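Local coordinates for protein gamma-glutamyl-gamma-aminobutyraldehyde dehydrogenase (Burkholderia cenocepacia, PDB 4LIH) that probably oxidises aldehydes such as gamma-glutamyl-gamma-aminobutyraldehyde to the corresponding acids, with NAD(P)+ as electron acceptor, at residues A73-R76 with A77-A80. Numbering follows the deposited sequence.
Sequences AARR and AFDA
With CG of Arg-75 turned anti to its own N (chi1 170°) and the chain then bent twice, the guanidinium comes round to the carboxylate of Asp-79, one helical turn on, whose own CG stands beside its backbone N (chi1 -68°). The salt bridge is a long one: Arg-75 NH1 gives an N-H to Asp-79 OD1 at 3.3 Å. The oxygen lies almost in the guanidinium plane and is met on its syn side, though the donor stands well out of the carboxylate plane; the two planes are 28° apart. Aspartate, short and acidic, suits a place where the arginine does the reaching. Arginine suits its own because its remaining nitrogens serve other acids, NE bonding Asp-243 and NH2 bonding Asp-245, which fix its rotation and would be expected to share its charge. The end of the Phe-78 side chain leads away from 73-76, with Phe-78 CD2 coming 3.9 Å from Arg-75 NH1; its apolar bulk also packs on Pro-165 and on Arg-454 of a second subunit.

The spacing of Arg-75 and Asp-79 is the i to i+4 spacing of an alpha-helix, here within helix 64-80, which lies against strands 157-172 and 195-199 of the sheet in what is, by family, the Rossmann-like cofactor-binding domain of aldehyde dehydrogenases. Backbone bonds of the same spacing run from Ala-77 N to Ala-73 O (2.9 Å), Phe-78 N to Ala-74 O (2.9 Å), Asp-79 N to Arg-75 O (3.0 Å) and Ala-80 N to Arg-76 O (3.0 Å). Small methyls let the helix sit close to the sheet: Ala-74 meets Val-168 and Val-197, while Ala-77 rests on Ser-195 and Val-224. Exposed Arg-76 folds back until Ala-73 O lies 4.1 Å above its guanidinium plane, and its length lets NH2 bridge to Asp-33.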
loop_
_atom_site.group_PDB
_atom_site.type_symbol
_atom_site.label_atom_id
_atom_site.label_comp_id
_atom_site.label_asym_id
_atom_site.label_seq_id
_atom_site.Cartn_x
_atom_site.Cartn_y
_atom_site.Cartn_z
ATOM N N ALA A 73 -32.092 16.266 5.838
ATOM C CA ALA A 73 -31.050 17.302 5.894
ATOM C C ALA A 73 -29.674 16.728 5.505
ATOM O O ALA A 73 -28.867 17.365 4.842
ATOM C CB ALA A 73 -30.986 17.929 7.290
ATOM N N ALA A 74 -29.419 15.519 5.974
ATOM C CA ALA A 74 -28.201 14.787 5.648
ATOM C C ALA A 74 -28.094 14.496 4.163
ATOM O O ALA A 74 -27.013 14.631 3.533
ATOM C CB ALA A 74 -28.198 13.505 6.430
ATOM N N ARG A 75 -29.213 14.019 3.618
ATOM C CA ARG A 75 -29.343 13.692 2.204
ATOM C C ARG A 75 -29.130 14.965 1.390
ATOM O O ARG A 75 -28.383 14.979 0.392
ATOM C CB ARG A 75 -30.722 13.098 1.918
ATOM C CG ARG A 75 -31.066 12.930 0.431
ATOM C CD ARG A 75 -29.925 12.233 -0.341
ATOM N NE ARG A 75 -29.752 10.950 0.222
ATOM C CZ ARG A 75 -28.711 10.132 0.097
ATOM N NH1 ARG A 75 -27.640 10.401 -0.642
ATOM N NH2 ARG A 75 -28.775 9.014 0.773
ATOM N N ARG A 76 -29.774 16.045 1.829
ATOM C CA ARG A 76 -29.703 17.295 1.079
ATOM C C ARG A 76 -28.271 17.790 1.052
ATOM O O ARG A 76 -27.733 18.140 -0.014
ATOM C CB ARG A 76 -30.594 18.353 1.717
ATOM C CG ARG A 76 -30.625 19.669 0.952
ATOM C CD ARG A 76 -31.107 20.803 1.847
ATOM N NE ARG A 76 -30.112 21.079 2.880
ATOM C CZ ARG A 76 -30.353 21.165 4.189
ATOM N NH1 ARG A 76 -31.580 20.977 4.689
ATOM N NH2 ARG A 76 -29.339 21.439 5.009
ATOM N N ALA A 77 -27.632 17.753 2.212
ATOM C CA ALA A 77 -26.287 18.289 2.322
ATOM C C ALA A 77 -25.279 17.434 1.551
ATOM O O ALA A 77 -24.342 17.988 0.987
ATOM C CB ALA A 77 -25.859 18.400 3.770
ATOM N N PHE A 78 -25.455 16.109 1.561
ATOM C CA PHE A 78 -24.543 15.259 0.803
ATOM C C PHE A 78 -24.672 15.483 -0.717
ATOM O O PHE A 78 -23.682 15.652 -1.453
ATOM C CB PHE A 78 -24.770 13.782 1.082
ATOM C CG PHE A 78 -23.797 12.914 0.370
ATOM C CD1 PHE A 78 -22.498 12.783 0.833
ATOM C CD2 PHE A 78 -24.164 12.250 -0.803
ATOM C CE1 PHE A 78 -21.592 12.016 0.131
ATOM C CE2 PHE A 78 -23.267 11.514 -1.498
ATOM C CZ PHE A 78 -21.991 11.356 -1.007
ATOM N N ASP A 79 -25.916 15.456 -1.174
ATOM C CA ASP A 79 -26.186 15.566 -2.610
ATOM C C ASP A 79 -25.782 16.946 -3.128
ATOM O O ASP A 79 -25.436 17.079 -4.315
ATOM C CB ASP A 79 -27.660 15.223 -2.936
ATOM C CG ASP A 79 -27.992 13.750 -2.711
ATOM O OD1 ASP A 79 -27.116 12.865 -2.726
ATOM O OD2 ASP A 79 -29.184 13.414 -2.523
ATOM N N ALA A 80 -25.776 17.953 -2.251
ATOM C CA ALA A 80 -25.327 19.330 -2.567
ATOM C C ALA A 80 -23.818 19.501 -2.502
ATOM O O ALA A 80 -23.285 20.497 -2.982
ATOM C CB ALA A 80 -25.978 20.355 -1.632
#